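Local atomic coordinates of putative TIM-barrel metal-dependent hydrolase (Mycobacterium avium subsp. paratuberculosis S397, PDB entry 4DZI), a protein that probably catalyses a metal-dependent hydrolysis as a member of the amidohydrolase superfamily, carrying a pair of metal ions, here cadmium, in a TIM-barrel fold. Residues Arg34-Leu39 against Ala47-Arg52; Lys43-Val48 against Pro58-Asp63; Thr117-Pro122 against Arg162-Pro167; Trp154-Pro159 against Leu185-Lys190. One frame throughout, in Å; residues are numbered along the deposited sequence.

Contact 1: Arg34-Leu39 against Ala47-Arg52; sequences RGVQML and AVIGDR
Val-36 and Ile-49, Gln-37 and Val-48, and Met-38 and Ala-47 pair in antiparallel register, the axes of the short strands 36-39 and 47-49 approaching to 4.5 Å with their directions 145° apart. Gln-37 and Val-48 form the hydrogen-bonded pair: Val-48 N donates to Gln-37 O at 2.6 Å, and Gln-37 N donates back to Val-48 O. The ladder runs on past the paired strands, where Gly-50 N reaches Gly-35 O at 3.0 Å. These strands are the two arms of a beta hairpin, and strand 45-49 is the middle member of a three-stranded antiparallel sheet. Its next connection is the type I' turn from Ile-49 to Arg-52, with Gly-50 and Asp-51 both at positive phi.

On one face, Val-36 CG2 and Ile-49 CG1 lie alongside each other at 4.2 Å, their side chains pointing the same way toward helix 128-131. Further along this face Met-38 bends at chi2 (-64°), which brings SD to 3.9 Å from Ala-47 CB. On the face of Gln-37 and Val-48, the end of Leu-39 comes over to Val-48, crossing it at about a right angle with Leu-39 CD1 3.7 Å from Val-48 CG2. Here too a water accepts from Gln-37 NE2 at 2.9 Å and from Asp-51 N, and can donate to Val-48 O, while Gln-37 OE1 is held by Arg-33.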
# COMPACT_ATOMS: atom_id res chain seq x y z
N ARG C 34 -3.97 -18.55 -27.73
CA ARG C 34 -3.22 -18.19 -26.54
C ARG C 34 -3.25 -16.69 -26.20
O ARG C 34 -3.14 -16.31 -25.03
CB ARG C 34 -1.78 -18.68 -26.60
CG ARG C 34 -1.68 -20.18 -26.35
CD ARG C 34 -0.35 -20.73 -26.84
NE ARG C 34 0.75 -20.30 -26.00
CZ ARG C 34 2.00 -20.74 -26.14
NH1 ARG C 34 2.29 -21.64 -27.08
NH2 ARG C 34 2.95 -20.28 -25.36
N GLY C 35 -3.39 -15.87 -27.24
CA GLY C 35 -3.43 -14.41 -27.09
C GLY C 35 -4.84 -13.89 -26.92
O GLY C 35 -5.69 -14.54 -26.33
N VAL C 36 -5.10 -12.73 -27.51
CA VAL C 36 -6.38 -12.12 -27.49
C VAL C 36 -7.29 -12.61 -28.61
O VAL C 36 -6.86 -12.65 -29.78
CB VAL C 36 -6.23 -10.58 -27.65
CG1 VAL C 36 -7.59 -9.92 -27.69
CG2 VAL C 36 -5.33 -10.02 -26.56
N GLN C 37 -8.52 -12.98 -28.26
CA GLN C 37 -9.60 -13.23 -29.24
C GLN C 37 -10.79 -12.40 -28.86
O GLN C 37 -11.07 -12.20 -27.67
CB GLN C 37 -10.10 -14.67 -29.21
CG GLN C 37 -9.08 -15.75 -29.40
CD GLN C 37 -9.77 -17.12 -29.35
OE1 GLN C 37 -10.45 -17.51 -30.31
NE2 GLN C 37 -9.64 -17.82 -28.23
N MET C 38 -11.54 -11.97 -29.87
CA MET C 38 -12.80 -11.29 -29.65
C MET C 38 -13.93 -12.24 -30.02
O MET C 38 -14.07 -12.62 -31.18
CB MET C 38 -12.81 -10.00 -30.49
CG MET C 38 -11.74 -9.01 -30.04
SD MET C 38 -12.01 -8.40 -28.34
CE MET C 38 -10.65 -7.23 -28.20
N LEU C 39 -14.69 -12.69 -29.03
CA LEU C 39 -15.77 -13.62 -29.32
C LEU C 39 -17.12 -12.96 -29.07
O LEU C 39 -17.25 -12.12 -28.19
CB LEU C 39 -15.59 -14.89 -28.46
CG LEU C 39 -14.26 -15.63 -28.59
CD1 LEU C 39 -14.25 -16.88 -27.70
CD2 LEU C 39 -14.04 -16.00 -30.05
N ALA C 47 -13.60 -9.85 -24.91
CA ALA C 47 -12.18 -10.14 -25.12
C ALA C 47 -11.87 -11.41 -24.35
O ALA C 47 -12.08 -11.47 -23.14
CB ALA C 47 -11.33 -8.99 -24.58
N VAL C 48 -11.36 -12.41 -25.05
CA VAL C 48 -11.06 -13.70 -24.44
C VAL C 48 -9.57 -13.87 -24.65
O VAL C 48 -9.08 -14.00 -25.79
CB VAL C 48 -11.90 -14.82 -25.10
CG1 VAL C 48 -11.54 -16.17 -24.49
CG2 VAL C 48 -13.38 -14.53 -24.94
N ILE C 49 -8.85 -13.86 -23.53
CA ILE C 49 -7.38 -13.78 -23.52
C ILE C 49 -6.82 -15.03 -22.87
O ILE C 49 -7.15 -15.31 -21.71
CB ILE C 49 -6.90 -12.51 -22.78
CG1 ILE C 49 -7.66 -11.29 -23.31
CG2 ILE C 49 -5.37 -12.38 -22.92
CD1 ILE C 49 -7.29 -9.96 -22.64
N GLY C 50 -6.02 -15.78 -23.63
CA GLY C 50 -5.57 -17.11 -23.19
C GLY C 50 -6.74 -17.99 -22.73
O GLY C 50 -6.65 -18.65 -21.69
N ASP C 51 -7.83 -17.96 -23.48
CA ASP C 51 -9.01 -18.80 -23.23
C ASP C 51 -9.83 -18.38 -22.02
O ASP C 51 -10.72 -19.11 -21.59
CB ASP C 51 -8.62 -20.29 -23.10
CG ASP C 51 -8.60 -21.02 -24.44
OD1 ASP C 51 -8.91 -20.41 -25.49
OD2 ASP C 51 -8.29 -22.23 -24.43
N ARG C 52 -9.59 -17.19 -21.49
CA ARG C 52 -10.34 -16.70 -20.34
C ARG C 52 -10.96 -15.34 -20.64
O ARG C 52 -10.28 -14.43 -21.07
CB ARG C 52 -9.43 -16.62 -19.12
CG ARG C 52 -10.08 -16.05 -17.90
CD ARG C 52 -9.06 -16.00 -16.77
NE ARG C 52 -9.67 -15.71 -15.47
CZ ARG C 52 -8.98 -15.36 -14.38
NH1 ARG C 52 -7.66 -15.24 -14.44
NH2 ARG C 52 -9.61 -15.13 -13.24
O HOH W 1 -8.09 -16.63 -26.09

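Contact 2: Lys43-Val48 against Pro58-Asp63; sequences KRTWAV and PNPTFD
Arg-44 reaches across to the backbone of Pro-58, NH2 donating to Pro-58 O at 3.2 Å with a bent N-H...O angle of 136°. The oxygen sits at the guanidinium edge, and the donor lies in the carbonyl plane. A bend at chi3 (72°) turns the otherwise extended arginine chain so that one guanidinium face lies against Trp-46, whose CH2 stands over its centre. Trp-46 NE1 in turn hydrogen-bonds to Asp-41.

The contact sets the middle strand 45-49 of the antiparallel sheet against the loop between strands 52-53 and 65-66, the Pro-58 side chain about 12 Å from a cadmium ion. Pro-60 CG and CD both lie 3.4 Å from Thr-45 O, so the ring packs on a peptide oxygen. Thr-45 and Thr-61 meet obliquely, Thr-61 CG2 approaching Thr-45 OG1 to 3.8 Å. This follows from the Thr-61 rotamer: chi1 of 74° sets OG1 between the backbone N and carbonyl carbon and swings the methyl toward Thr-45.

Within 58-63, a type I turn from Asn-59 to Phe-62 carries two side-chain turns. Asn-59 OD1 accepts from Thr-61 N at 3.0 Å in an Asx turn, the donor standing above the amide plane, and Thr-61 OG1 accepts from Asp-63 N in an ST turn.

One water links Thr-45 N to Asn-59 OD1; another lies within donating distance of Thr-45 O and Pro-58 O, among more acceptors than it has protons. Proline and threonine packing is thus flanked by one bent direct bond and two waters, making the polar joining largely water-mediated.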
# COMPACT_ATOMS: atom_id res chain seq x y z
N LYS C 43 -24.98 -10.47 -29.17
CA LYS C 43 -25.26 -9.07 -28.81
C LYS C 43 -23.98 -8.32 -28.43
O LYS C 43 -23.80 -7.17 -28.80
CB LYS C 43 -26.24 -9.00 -27.63
CG LYS C 43 -27.68 -9.32 -28.01
CD LYS C 43 -27.74 -10.41 -29.07
CE LYS C 43 -29.16 -10.91 -29.30
NZ LYS C 43 -29.63 -11.78 -28.19
N ARG C 44 -23.11 -8.98 -27.67
CA ARG C 44 -21.96 -8.31 -27.07
C ARG C 44 -20.71 -9.02 -27.53
O ARG C 44 -20.74 -10.22 -27.81
CB ARG C 44 -22.02 -8.34 -25.54
CG ARG C 44 -23.01 -7.39 -24.89
CD ARG C 44 -22.95 -7.51 -23.37
NE ARG C 44 -21.73 -6.93 -22.81
CZ ARG C 44 -21.47 -6.86 -21.51
NH1 ARG C 44 -22.32 -7.35 -20.61
NH2 ARG C 44 -20.33 -6.31 -21.09
N THR C 45 -19.62 -8.26 -27.62
CA THR C 45 -18.32 -8.82 -27.89
C THR C 45 -17.49 -8.89 -26.62
O THR C 45 -17.52 -7.96 -25.78
CB THR C 45 -17.57 -7.95 -28.91
OG1 THR C 45 -18.33 -7.91 -30.11
CG2 THR C 45 -16.19 -8.50 -29.22
N TRP C 46 -16.74 -9.98 -26.47
CA TRP C 46 -15.94 -10.22 -25.27
C TRP C 46 -14.52 -10.46 -25.65
O TRP C 46 -14.23 -11.19 -26.63
CB TRP C 46 -16.45 -11.44 -24.51
CG TRP C 46 -17.89 -11.33 -24.10
CD1 TRP C 46 -19.01 -11.70 -24.83
CD2 TRP C 46 -18.41 -10.75 -22.87
NE1 TRP C 46 -20.16 -11.43 -24.13
CE2 TRP C 46 -19.87 -10.85 -22.95
CE3 TRP C 46 -17.83 -10.20 -21.73
CZ2 TRP C 46 -20.69 -10.41 -21.93
CZ3 TRP C 46 -18.67 -9.76 -20.71
CH2 TRP C 46 -20.06 -9.86 -20.80
N ALA C 47 -13.60 -9.85 -24.91
CA ALA C 47 -12.18 -10.14 -25.12
C ALA C 47 -11.87 -11.41 -24.35
O ALA C 47 -12.08 -11.47 -23.14
CB ALA C 47 -11.33 -8.99 -24.58
N VAL C 48 -11.36 -12.41 -25.05
CA VAL C 48 -11.06 -13.70 -24.44
C VAL C 48 -9.57 -13.87 -24.65
O VAL C 48 -9.08 -14.00 -25.79
CB VAL C 48 -11.90 -14.82 -25.10
CG1 VAL C 48 -11.54 -16.17 -24.49
CG2 VAL C 48 -13.38 -14.53 -24.94
N PRO C 58 -15.01 -2.86 -20.10
CA PRO C 58 -16.41 -3.33 -20.13
C PRO C 58 -16.98 -3.57 -21.53
O PRO C 58 -17.83 -4.44 -21.70
CB PRO C 58 -17.17 -2.21 -19.40
CG PRO C 58 -16.15 -1.57 -18.52
CD PRO C 58 -14.85 -1.65 -19.28
N ASN C 59 -16.53 -2.80 -22.53
CA ASN C 59 -16.96 -3.03 -23.91
C ASN C 59 -15.82 -2.82 -24.88
O ASN C 59 -15.48 -1.68 -25.18
CB ASN C 59 -18.13 -2.10 -24.28
CG ASN C 59 -18.57 -2.26 -25.70
OD1 ASN C 59 -18.20 -3.21 -26.37
ND2 ASN C 59 -19.40 -1.33 -26.17
N PRO C 60 -15.21 -3.91 -25.39
CA PRO C 60 -14.02 -3.77 -26.24
C PRO C 60 -14.33 -3.16 -27.59
O PRO C 60 -13.39 -2.79 -28.32
CB PRO C 60 -13.50 -5.19 -26.37
CG PRO C 60 -14.71 -6.04 -26.15
CD PRO C 60 -15.52 -5.33 -25.11
N THR C 61 -15.61 -3.04 -27.97
CA THR C 61 -15.89 -2.33 -29.25
C THR C 61 -15.83 -0.81 -29.06
O THR C 61 -15.84 -0.07 -30.04
CB THR C 61 -17.28 -2.63 -29.87
OG1 THR C 61 -18.28 -1.95 -29.11
CG2 THR C 61 -17.57 -4.15 -29.92
N PHE C 62 -15.86 -0.36 -27.80
CA PHE C 62 -15.79 1.08 -27.52
C PHE C 62 -16.92 1.86 -28.17
O PHE C 62 -16.78 3.04 -28.46
CB PHE C 62 -14.42 1.67 -27.91
CG PHE C 62 -13.29 1.18 -27.02
CD1 PHE C 62 -13.25 1.56 -25.66
CD2 PHE C 62 -12.26 0.39 -27.55
CE1 PHE C 62 -12.22 1.10 -24.83
CE2 PHE C 62 -11.22 -0.05 -26.72
CZ PHE C 62 -11.21 0.32 -25.37
N ASP C 63 -18.08 1.22 -28.33
CA ASP C 63 -19.25 1.90 -28.88
C ASP C 63 -20.50 1.40 -28.19
O ASP C 63 -20.74 0.17 -28.18
CB ASP C 63 -19.27 1.60 -30.37
CG ASP C 63 -20.26 2.47 -31.13
OD1 ASP C 63 -20.76 3.46 -30.57
OD2 ASP C 63 -20.50 2.16 -32.29
O HOH W 2 -19.76 -5.43 -27.04
O HOH W 3 -18.32 -7.11 -23.20

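Contact 3: Thr117-Pro122 against Arg162-Pro167; sequences TAFMLP and RIIAAP
Met-120 and Ile-163 make the tight spot of this contact: Met-120 CG comes to 3.5 Å from Ile-163 CG2, closer than usual carbon contact, as the two side chains cross obliquely. The methionine turns at both chi2 (-66°) and chi3 (-63°), which carries its end away from the neighbouring strand. On the opposite face Phe-119 and Ile-164 run side by side, CD1 of the ring against Ile-164 CB, and Thr-117 CG2 touches Ile-164 CG1 at 3.7 Å.

The strands beneath are parallel, their short axes 22° apart and 4.6 Å at closest approach. Ala-118 N bonds to Arg-162 O, Ile-164 N to Ala-118 O, and Met-120 N to Ile-164 O at 2.8 Å. Toward Pro-122 the ladder loosens: Ala-166 N to Met-120 O is a weak bond of 3.3 Å, and the CA atoms of Leu-121 and Ala-166 stand 6.1 Å apart. A water enters there, donating to Met-120 O and Ala-166 O, each at 2.7 Å.

Such parallel neighbours joined through a helical connection form a beta-alpha-beta unit of the TIM barrel. The side chain of Leu-121 is about 5 Å from a cadmium ion, at the metal-bearing end. Strand 115-121 sits between strand 9-15, which supplies metal ligands Asp-13 and His-15, and strand 163-165; helix 103-113 packs on Met-120 and Ile-163, and helix 136-153 on Ala-165.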
# COMPACT_ATOMS: atom_id res chain seq x y z
N THR C 117 2.11 18.45 -29.56
CA THR C 117 2.46 17.02 -29.56
C THR C 117 1.68 16.35 -28.44
O THR C 117 1.60 16.90 -27.36
CB THR C 117 3.98 16.80 -29.35
OG1 THR C 117 4.71 17.45 -30.41
CG2 THR C 117 4.37 15.31 -29.37
N ALA C 118 1.10 15.19 -28.73
CA ALA C 118 0.39 14.40 -27.73
C ALA C 118 1.12 13.08 -27.59
O ALA C 118 1.50 12.49 -28.62
CB ALA C 118 -1.03 14.15 -28.21
N PHE C 119 1.25 12.57 -26.35
CA PHE C 119 1.72 11.18 -26.15
C PHE C 119 0.45 10.33 -26.28
O PHE C 119 -0.52 10.59 -25.60
CB PHE C 119 2.33 10.97 -24.77
CG PHE C 119 3.62 11.72 -24.53
CD1 PHE C 119 4.09 12.70 -25.40
CD2 PHE C 119 4.34 11.46 -23.37
CE1 PHE C 119 5.29 13.37 -25.12
CE2 PHE C 119 5.53 12.11 -23.09
CZ PHE C 119 6.01 13.06 -23.98
N MET C 120 0.45 9.36 -27.19
CA MET C 120 -0.76 8.58 -27.48
C MET C 120 -0.58 7.19 -26.87
O MET C 120 0.36 6.46 -27.22
CB MET C 120 -1.02 8.48 -29.00
CG MET C 120 -1.58 9.76 -29.60
SD MET C 120 -3.26 10.20 -29.04
CE MET C 120 -4.14 8.80 -29.66
N LEU C 121 -1.47 6.85 -25.93
CA LEU C 121 -1.25 5.73 -25.03
C LEU C 121 -2.46 4.80 -25.13
O LEU C 121 -3.54 5.25 -25.47
CB LEU C 121 -1.11 6.26 -23.58
CG LEU C 121 -0.10 7.40 -23.45
CD1 LEU C 121 -0.03 7.89 -22.02
CD2 LEU C 121 1.30 6.95 -23.86
N PRO C 122 -2.27 3.51 -24.81
CA PRO C 122 -3.32 2.53 -25.01
C PRO C 122 -4.44 2.65 -24.00
O PRO C 122 -4.30 3.28 -22.93
CB PRO C 122 -2.60 1.17 -24.79
CG PRO C 122 -1.15 1.47 -24.68
CD PRO C 122 -1.09 2.91 -24.18
N ARG C 162 3.73 15.23 -34.46
CA ARG C 162 2.54 15.63 -33.72
C ARG C 162 2.18 14.55 -32.68
O ARG C 162 1.56 14.85 -31.66
CB ARG C 162 1.34 15.76 -34.66
CG ARG C 162 1.43 16.84 -35.74
CD ARG C 162 1.71 18.23 -35.15
NE ARG C 162 0.67 18.74 -34.24
CZ ARG C 162 -0.50 19.26 -34.63
NH1 ARG C 162 -0.81 19.32 -35.92
NH2 ARG C 162 -1.38 19.69 -33.74
N ILE C 163 2.57 13.31 -32.95
CA ILE C 163 2.12 12.21 -32.08
C ILE C 163 3.26 11.31 -31.68
O ILE C 163 4.00 10.80 -32.53
CB ILE C 163 0.98 11.42 -32.75
CG1 ILE C 163 -0.29 12.28 -32.73
CG2 ILE C 163 0.81 10.04 -32.12
CD1 ILE C 163 -1.49 11.68 -33.42
N ILE C 164 3.46 11.15 -30.37
CA ILE C 164 4.42 10.17 -29.90
C ILE C 164 3.61 8.97 -29.43
O ILE C 164 3.01 9.03 -28.36
CB ILE C 164 5.22 10.75 -28.71
CG1 ILE C 164 6.03 11.98 -29.15
CG2 ILE C 164 6.12 9.68 -28.09
CD1 ILE C 164 6.94 11.67 -30.31
N ALA C 165 3.50 7.92 -30.25
CA ALA C 165 2.73 6.74 -29.84
C ALA C 165 3.67 5.77 -29.20
O ALA C 165 4.57 5.26 -29.84
CB ALA C 165 2.01 6.10 -31.05
N ALA C 166 3.46 5.49 -27.91
CA ALA C 166 4.39 4.69 -27.15
C ALA C 166 4.08 3.20 -27.24
O ALA C 166 3.02 2.74 -26.79
CB ALA C 166 4.33 5.16 -25.69
N PRO C 167 5.02 2.41 -27.81
CA PRO C 167 4.79 0.97 -27.88
C PRO C 167 4.99 0.37 -26.47
O PRO C 167 5.54 1.03 -25.58
CB PRO C 167 5.91 0.46 -28.81
CG PRO C 167 7.00 1.49 -28.65
CD PRO C 167 6.30 2.82 -28.42
O HOH W 4 0.52 3.75 -27.21

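Contact 4: Trp154-Pro159 against Leu185-Lys190; sequences WGFDRP and LARGAK
Asp-157 and Lys-190 form a salt bridge: Lys-190 NZ donates to Asp-157 OD2 at 2.8 Å, on the oxygen's anti lone pair, away from OD1. The same ammonium also donates to Gly-188 O at 2.9 Å, which the lysine reaches by folding back on itself at chi2 (-58°) and chi4 (-63°). On the aspartate, the remaining oxygen OD1 is taken by His-161, so both carboxylate oxygens are engaged. A water joins the backbones, donating to Phe-156 O at 2.8 Å and accepting from Lys-190 N.

Gly-188 is the C-prime residue of a Schellman motif that ends helix 174-186; within it Ala-189 N bonds to Val-184 O and Gly-188 N to Leu-185 O, and the positive phi of Gly-188 (91°) takes the chain out of the helix. The 154-159 loop follows helix 136-153, so two helix ends of the barrel's outer layer meet here.

Packing beyond the charges centres on Phe-156. Its ring carbon CD2 lies 3.6 Å from Arg-187 CB, and its CB is 4.1 Å from Ala-189 CB. Arg-187 then runs away from the contact to form a salt bridge with Asp-151 near the end of helix 136-153.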
# COMPACT_ATOMS: atom_id res chain seq x y z
N TRP C 154 -1.09 4.59 -35.89
CA TRP C 154 -0.70 5.82 -35.20
C TRP C 154 0.70 6.28 -35.53
O TRP C 154 0.90 7.48 -35.78
CB TRP C 154 -0.91 5.70 -33.66
CG TRP C 154 -2.39 5.68 -33.35
CD1 TRP C 154 -3.20 4.57 -33.09
CD2 TRP C 154 -3.30 6.82 -33.33
NE1 TRP C 154 -4.51 4.95 -32.93
CE2 TRP C 154 -4.63 6.29 -33.05
CE3 TRP C 154 -3.15 8.22 -33.52
CZ2 TRP C 154 -5.74 7.11 -32.96
CZ3 TRP C 154 -4.27 9.03 -33.42
CH2 TRP C 154 -5.54 8.49 -33.16
N GLY C 155 1.65 5.35 -35.59
CA GLY C 155 3.04 5.65 -35.86
C GLY C 155 3.76 6.06 -34.58
O GLY C 155 3.30 6.97 -33.88
N PHE C 156 4.84 5.36 -34.27
CA PHE C 156 5.59 5.70 -33.07
C PHE C 156 6.00 7.19 -33.06
O PHE C 156 5.89 7.88 -32.02
CB PHE C 156 6.82 4.81 -32.89
CG PHE C 156 6.53 3.34 -32.87
CD1 PHE C 156 5.31 2.85 -32.41
CD2 PHE C 156 7.51 2.43 -33.26
CE1 PHE C 156 5.07 1.48 -32.36
CE2 PHE C 156 7.27 1.05 -33.21
CZ PHE C 156 6.05 0.58 -32.77
N ASP C 157 6.45 7.71 -34.22
CA ASP C 157 6.72 9.14 -34.32
C ASP C 157 6.91 9.57 -35.78
O ASP C 157 8.04 9.65 -36.29
CB ASP C 157 7.92 9.54 -33.45
CG ASP C 157 8.28 11.03 -33.59
OD1 ASP C 157 7.38 11.88 -33.86
OD2 ASP C 157 9.48 11.33 -33.42
N ARG C 158 5.78 9.82 -36.44
CA ARG C 158 5.79 10.19 -37.86
C ARG C 158 6.45 11.55 -38.04
O ARG C 158 6.51 12.35 -37.14
CB ARG C 158 4.36 10.24 -38.38
CG ARG C 158 3.60 8.93 -38.26
CD ARG C 158 3.75 8.02 -39.47
NE ARG C 158 3.07 6.73 -39.25
CZ ARG C 158 1.77 6.51 -39.42
NH1 ARG C 158 0.96 7.48 -39.81
NH2 ARG C 158 1.27 5.31 -39.17
N PRO C 159 6.95 11.83 -39.25
CA PRO C 159 7.74 13.06 -39.44
C PRO C 159 7.09 14.39 -39.03
O PRO C 159 7.82 15.33 -38.76
CB PRO C 159 8.02 13.04 -40.95
CG PRO C 159 8.07 11.57 -41.27
CD PRO C 159 6.98 10.95 -40.42
N LEU C 185 12.86 1.04 -31.28
CA LEU C 185 13.86 2.10 -31.44
C LEU C 185 14.21 2.29 -32.91
O LEU C 185 14.30 3.42 -33.40
CB LEU C 185 15.11 1.78 -30.63
CG LEU C 185 15.00 1.89 -29.11
CD1 LEU C 185 16.33 1.56 -28.46
CD2 LEU C 185 14.57 3.30 -28.72
N ALA C 186 14.40 1.19 -33.63
CA ALA C 186 14.67 1.32 -35.07
C ALA C 186 13.49 1.96 -35.83
O ALA C 186 13.70 2.64 -36.83
CB ALA C 186 15.07 -0.00 -35.68
N ARG C 187 12.26 1.76 -35.36
CA ARG C 187 11.11 2.41 -35.98
C ARG C 187 10.87 3.83 -35.43
O ARG C 187 9.86 4.46 -35.74
CB ARG C 187 9.85 1.56 -35.82
CG ARG C 187 9.82 0.27 -36.64
CD ARG C 187 8.94 0.43 -37.88
NE ARG C 187 8.74 -0.83 -38.61
CZ ARG C 187 7.61 -1.55 -38.65
NH1 ARG C 187 7.59 -2.68 -39.36
NH2 ARG C 187 6.50 -1.18 -38.01
N GLY C 188 11.78 4.35 -34.64
CA GLY C 188 11.70 5.73 -34.21
C GLY C 188 10.94 6.01 -32.93
O GLY C 188 10.68 7.15 -32.62
N ALA C 189 10.63 4.99 -32.12
CA ALA C 189 9.95 5.27 -30.84
C ALA C 189 10.75 6.24 -29.98
O ALA C 189 11.97 6.12 -29.88
CB ALA C 189 9.70 3.96 -30.09
N LYS C 190 10.04 7.14 -29.32
CA LYS C 190 10.65 8.17 -28.48
C LYS C 190 10.28 7.97 -27.00
O LYS C 190 10.80 8.69 -26.11
CB LYS C 190 10.21 9.57 -28.93
CG LYS C 190 10.56 9.89 -30.38
CD LYS C 190 12.04 9.77 -30.64
CE LYS C 190 12.41 10.44 -31.98
NZ LYS C 190 11.75 9.76 -33.14
O HOH W 5 7.18 6.74 -29.80

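How the contacts relate
From the N terminus, contact 1 closes the short hairpin loop between strands 36-40 and 45-49. Contact 2 starts from that second strand, sharing Ala-47 and Val-48, and closes the excursion from 49 to 57, through the tight turn and strand 52-53, by bringing 58-63 back against 43-48; Met-38 CE meets Pro-60 CB at 4.0 Å. Far along the chain, contact 3 closes the long, mostly helical excursion from 117-122 to 162-167. Contact 4 crosses it, the segments alternating, with Ala-165 N 3.0 Å from Phe-156 O, a probable hydrogen bond. Contacts 1 and 2 thus lie in the hairpin sheet and the loop packed on it, while contacts 3 and 4 tie barrel strands to surrounding helix ends.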